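Local coordinates for protein pyruvate synthase subunit PorC (Thermotoga maritima MSB8, PDB 2RAA) that forms the gamma chain of pyruvate synthase, which oxidises pyruvate with coenzyme A to acetyl-CoA and carbon dioxide, passing the electrons to ferredoxin, at residues H25-Q30 / G62-A67; V134-I139 / T151-A156. All coordinates share one frame; numbering follows the deposited sequence.

How the contacts relate
Contacts 1 and 2 lie in one alpha/beta domain built on a mixed sheet, their centres about 16 Å apart and their nearest atoms about 7 Å apart without touching. Contact 1 joins two antiparallel neighbours, strands 19-27 and 64-72; contact 2 packs the end of strand 130-134 and the helix after it on helix 150-161. Strands 87-90 and 109-113 separate strand 19-27 from strand 130-134. Ile-91 links the contacts directly: it pairs by its backbone with His-25 of contact 1 and is touched by Met-153 of contact 2. Helix 32-45 touches Met-65 of contact 1 and, away from contact 2, Leu-154 of segment 151-156. The bound sulfate belongs to contact 1; contact 2 is apolar packing.

Contact 1: H25-Q30 / G62-A67; sequences HGRAGQ and GAPMRA. With SO4 (sulfate ion), chain B.
His-25, Gly-26 and Arg-27 pair antiparallel with Arg-66, Met-65 and Pro-64, the short strand axes 4.6 Å apart at closest and inclined at 137°. In the central hydrogen-bonded pair Met-65 N donates to Gly-26 O over 2.8 Å; the return bond from Gly-26 N is weak. Beyond it, Ala-28 N gives a nearly straight bond to Ala-63 O (2.8 Å, 172°). Arg-27, extended from CG to NE, runs past Gly-62 O and offers it NH1 at the guanidinium edge in a weak 3.3 Å bond, while NE forms a salt bridge with Asp-92. On the same face His-25 CE1 lies 3.7 Å from Arg-66 CD; a water joins His-25 ND1 to Met-65 O, and NE2 bonds Arg-23. On the other face selenomethionine Met-65 bends at chi2 and chi3, bringing CE to 3.3 Å from sulfate O1. An alanine in place of Arg-27 would probably leave Asp-92 with Gln-30 but without its balancing charge, and deprive Gly-62 O of its weak NH1 bond. The type II turn 27-30 directs Gly-29 N to sulfate O2 (2.8 Å), and Gly-31 N and Tyr-56 OH also hold the ion: the glycine-containing loop thus offers backbone N-H groups to an anion, here probably from the crystallisation liquor.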
loop_
_atom_site.group_PDB
_atom_site.type_symbol
_atom_site.label_atom_id
_atom_site.label_comp_id
_atom_site.label_asym_id
_atom_site.label_seq_id
_atom_site.Cartn_x
_atom_site.Cartn_y
_atom_site.Cartn_z
ATOM N N HIS A 25 3.287 -5.451 -3.853
ATOM C CA HIS A 25 4.398 -5.741 -4.757
ATOM C C HIS A 25 5.307 -4.530 -4.806
ATOM O O HIS A 25 4.877 -3.428 -5.097
ATOM C CB HIS A 25 3.905 -6.067 -6.145
ATOM C CG HIS A 25 3.033 -7.274 -6.186
ATOM N ND1 HIS A 25 3.501 -8.517 -6.557
ATOM C CD2 HIS A 25 1.725 -7.435 -5.873
ATOM C CE1 HIS A 25 2.510 -9.390 -6.485
ATOM N NE2 HIS A 25 1.424 -8.762 -6.066
ATOM N N GLY A 26 6.566 -4.759 -4.488
ATOM C CA GLY A 26 7.573 -3.740 -4.500
ATOM C C GLY A 26 8.891 -4.463 -4.664
ATOM O O GLY A 26 8.917 -5.687 -4.774
ATOM N N ARG A 27 9.964 -3.685 -4.690
ATOM C CA ARG A 27 11.328 -4.190 -4.786
ATOM C C ARG A 27 12.013 -3.949 -3.445
ATOM O O ARG A 27 11.741 -2.928 -2.770
ATOM C CB ARG A 27 12.113 -3.418 -5.857
ATOM C CG ARG A 27 11.578 -3.492 -7.291
ATOM C CD ARG A 27 12.469 -2.705 -8.299
ATOM N NE ARG A 27 11.941 -2.782 -9.668
ATOM C CZ ARG A 27 12.064 -3.846 -10.465
ATOM N NH1 ARG A 27 12.706 -4.941 -10.073
ATOM N NH2 ARG A 27 11.536 -3.826 -11.674
ATOM N N ALA A 28 12.907 -4.862 -3.078
ATOM C CA ALA A 28 13.730 -4.711 -1.879
ATOM C C ALA A 28 14.274 -3.273 -1.752
ATOM O O ALA A 28 15.071 -2.833 -2.592
ATOM C CB ALA A 28 14.874 -5.689 -1.917
ATOM N N GLY A 29 13.845 -2.564 -0.703
ATOM C CA GLY A 29 14.260 -1.194 -0.412
ATOM C C GLY A 29 13.144 -0.164 -0.463
ATOM O O GLY A 29 13.276 0.935 0.102
ATOM N N GLN A 30 12.021 -0.512 -1.097
ATOM C CA GLN A 30 10.931 0.433 -1.290
ATOM C C GLN A 30 9.915 0.462 -0.136
ATOM O O GLN A 30 8.981 1.282 -0.112
ATOM C CB GLN A 30 10.272 0.133 -2.629
ATOM C CG GLN A 30 11.184 0.393 -3.803
ATOM C CD GLN A 30 10.656 -0.170 -5.102
ATOM O OE1 GLN A 30 9.724 -0.964 -5.114
ATOM N NE2 GLN A 30 11.272 0.222 -6.208
ATOM N N GLY A 62 16.829 -4.293 -4.570
ATOM C CA GLY A 62 16.062 -3.981 -5.783
ATOM C C GLY A 62 15.388 -5.214 -6.383
ATOM O O GLY A 62 14.675 -5.118 -7.380
ATOM N N ALA A 63 15.622 -6.380 -5.784
ATOM C CA ALA A 63 14.956 -7.604 -6.205
ATOM C C ALA A 63 13.445 -7.503 -5.893
ATOM O O ALA A 63 13.054 -7.048 -4.800
ATOM C CB ALA A 63 15.572 -8.812 -5.500
ATOM N N PRO A 64 12.590 -7.889 -6.863
ATOM C CA PRO A 64 11.141 -7.882 -6.640
ATOM C C PRO A 64 10.752 -8.777 -5.487
ATOM O O PRO A 64 11.310 -9.869 -5.338
ATOM C CB PRO A 64 10.561 -8.457 -7.937
ATOM C CG PRO A 64 11.622 -8.288 -8.956
ATOM C CD PRO A 64 12.938 -8.321 -8.229
HETATM N N MSE A 65 9.811 -8.308 -4.678
HETATM C CA MSE A 65 9.312 -9.087 -3.547
HETATM C C MSE A 65 7.797 -8.820 -3.345
HETATM O O MSE A 65 7.186 -8.027 -4.095
HETATM C CB MSE A 65 10.162 -8.813 -2.279
HETATM C CG MSE A 65 10.302 -7.332 -1.845
HETATM SE SE MSE A 65 8.630 -6.568 -1.128
HETATM C CE MSE A 65 8.805 -7.184 0.825
ATOM N N ARG A 66 7.205 -9.524 -2.375
ATOM C CA ARG A 66 5.812 -9.339 -2.004
ATOM C C ARG A 66 5.741 -9.207 -0.459
ATOM O O ARG A 66 6.653 -9.627 0.270
ATOM C CB ARG A 66 4.936 -10.511 -2.504
ATOM C CG ARG A 66 5.523 -11.276 -3.682
ATOM C CD ARG A 66 4.521 -11.924 -4.668
ATOM N NE ARG A 66 3.921 -13.185 -4.211
ATOM C CZ ARG A 66 4.487 -14.395 -4.266
ATOM N NH1 ARG A 66 5.717 -14.561 -4.737
ATOM N NH2 ARG A 66 3.818 -15.455 -3.819
ATOM N N ALA A 67 4.691 -8.570 0.025
ATOM C CA ALA A 67 4.343 -8.577 1.439
ATOM C C ALA A 67 2.829 -8.879 1.423
ATOM O O ALA A 67 2.228 -8.814 0.370
ATOM C CB ALA A 67 4.648 -7.247 2.097
HETATM S S SO4 B . 11.298 -3.788 1.990
HETATM O O1 SO4 B . 10.237 -4.168 1.078
HETATM O O2 SO4 B . 11.997 -2.667 1.357
HETATM O O3 SO4 B . 10.773 -3.257 3.251
HETATM O O4 SO4 B . 12.102 -4.986 2.177
HETATM O O HOH W 1 6.420 -8.746 -6.716
#

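Contact 2: V134-I139 / T151-A156; sequences VDATDI and TPMLGA
At the turn from strand 130-134 into helix 136-143 of the alpha/beta fold, Val-134, Ala-136 and Ile-139 pack on Pro-152, Met-153 and Ala-156 of helix 150-161 in a wholly apolar, buried contact. Ala-136 sits at its middle: its CB meets Pro-152 CB at 3.6 Å and the CG of selenomethionine Met-153 at 3.8 Å, so a single methyl fits against both residues. The Pro-152 ring reaches further along the helix of Ala-136, where its CG lies 3.8 Å from Ile-139 CG2, the branch anti to the backbone N; the two side chains pass one another in opposite directions. At the other end Val-134 uses one methyl for two partners. With CG1 between the backbone N and the carbonyl carbon (chi1 57°), that methyl is 3.7 Å from Met-153 SE and 4.0 Å from Ala-156 CB. Pro-152 falls in the first turn of its helix, where its missing N-H costs no helical bond. Asp-135 caps the opposing helix, OD1 taking a weak bond from Asp-138 N. Around the contact, Asn-113 at the end of strand 109-113 accepts from Ala-136 N and bonds Thr-137 OG1, Met-153 and Ala-156 rest on Leu-111 of that strand, and Ile-139 reaches helix 183-199 at Arg-195 and Glu-199.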
loop_
_atom_site.group_PDB
_atom_site.type_symbol
_atom_site.label_atom_id
_atom_site.label_comp_id
_atom_site.label_asym_id
_atom_site.label_seq_id
_atom_site.Cartn_x
_atom_site.Cartn_y
_atom_site.Cartn_z
ATOM N N VAL A 134 -1.781 6.978 -7.562
ATOM C CA VAL A 134 -1.377 8.181 -6.819
ATOM C C VAL A 134 0.125 8.313 -6.983
ATOM O O VAL A 134 0.823 7.326 -7.029
ATOM C CB VAL A 134 -1.712 8.093 -5.329
ATOM C CG1 VAL A 134 -1.064 6.846 -4.691
ATOM C CG2 VAL A 134 -1.362 9.414 -4.563
ATOM N N ASP A 135 0.612 9.531 -7.079
ATOM C CA ASP A 135 2.091 9.741 -7.275
ATOM C C ASP A 135 2.739 9.802 -5.904
ATOM O O ASP A 135 3.015 10.895 -5.351
ATOM C CB ASP A 135 2.299 11.034 -8.056
ATOM C CG ASP A 135 3.742 11.339 -8.307
ATOM O OD1 ASP A 135 4.602 10.473 -7.988
ATOM O OD2 ASP A 135 3.986 12.462 -8.781
ATOM N N ALA A 136 2.954 8.619 -5.321
ATOM C CA ALA A 136 3.384 8.545 -3.915
ATOM C C ALA A 136 4.830 8.956 -3.825
ATOM O O ALA A 136 5.226 9.620 -2.875
ATOM C CB ALA A 136 3.201 7.177 -3.349
ATOM N N THR A 137 5.613 8.584 -4.823
ATOM C CA THR A 137 7.059 8.975 -4.801
ATOM C C THR A 137 7.244 10.461 -4.597
ATOM O O THR A 137 8.001 10.888 -3.723
ATOM C CB THR A 137 7.753 8.532 -6.068
ATOM O OG1 THR A 137 7.573 7.110 -6.167
ATOM C CG2 THR A 137 9.296 8.888 -6.054
ATOM N N ASP A 138 6.542 11.243 -5.405
ATOM C CA ASP A 138 6.607 12.697 -5.327
ATOM C C ASP A 138 6.003 13.279 -4.077
ATOM O O ASP A 138 6.546 14.242 -3.536
ATOM C CB ASP A 138 5.993 13.347 -6.566
ATOM C CG ASP A 138 6.935 13.280 -7.806
ATOM O OD1 ASP A 138 8.167 13.498 -7.681
ATOM O OD2 ASP A 138 6.424 13.006 -8.919
ATOM N N ILE A 139 4.878 12.735 -3.600
ATOM C CA ILE A 139 4.387 13.152 -2.284
ATOM C C ILE A 139 5.508 13.026 -1.212
ATOM O O ILE A 139 5.779 13.958 -0.421
ATOM C CB ILE A 139 3.128 12.352 -1.819
ATOM C CG1 ILE A 139 1.942 12.598 -2.778
ATOM C CG2 ILE A 139 2.812 12.750 -0.366
ATOM C CD1 ILE A 139 0.476 11.831 -2.391
ATOM N N THR A 151 4.647 5.291 2.642
ATOM C CA THR A 151 3.692 5.954 3.541
ATOM C C THR A 151 2.521 6.579 2.796
ATOM O O THR A 151 1.360 6.405 3.199
ATOM C CB THR A 151 4.351 6.946 4.488
ATOM O OG1 THR A 151 5.315 6.252 5.285
ATOM C CG2 THR A 151 3.310 7.589 5.459
ATOM N N PRO A 152 2.786 7.310 1.712
ATOM C CA PRO A 152 1.621 7.737 0.940
ATOM C C PRO A 152 0.809 6.575 0.375
ATOM O O PRO A 152 -0.417 6.677 0.250
ATOM C CB PRO A 152 2.237 8.577 -0.183
ATOM C CG PRO A 152 3.555 9.054 0.371
ATOM C CD PRO A 152 4.043 7.848 1.151
HETATM N N MSE A 153 1.449 5.467 0.021
HETATM C CA MSE A 153 0.685 4.309 -0.473
HETATM C C MSE A 153 -0.211 3.757 0.645
HETATM O O MSE A 153 -1.368 3.360 0.421
HETATM C CB MSE A 153 1.594 3.242 -1.043
HETATM C CG MSE A 153 2.253 3.646 -2.343
HETATM SE SE MSE A 153 1.043 3.966 -3.796
HETATM C CE MSE A 153 0.758 2.075 -4.373
ATOM N N LEU A 154 0.303 3.750 1.865
ATOM C CA LEU A 154 -0.555 3.378 2.986
ATOM C C LEU A 154 -1.749 4.277 3.105
ATOM O O LEU A 154 -2.853 3.816 3.343
ATOM C CB LEU A 154 0.213 3.470 4.295
ATOM C CG LEU A 154 0.603 2.172 4.927
ATOM C CD1 LEU A 154 1.361 2.539 6.157
ATOM C CD2 LEU A 154 -0.684 1.438 5.244
ATOM N N GLY A 155 -1.532 5.577 3.043
ATOM C CA GLY A 155 -2.643 6.519 3.140
ATOM C C GLY A 155 -3.649 6.330 2.025
ATOM O O GLY A 155 -4.864 6.293 2.242
ATOM N N ALA A 156 -3.158 6.216 0.812
ATOM C CA ALA A 156 -4.000 5.826 -0.339
ATOM C C ALA A 156 -4.802 4.577 -0.052
ATOM O O ALA A 156 -5.983 4.523 -0.325
ATOM C CB ALA A 156 -3.180 5.620 -1.565
#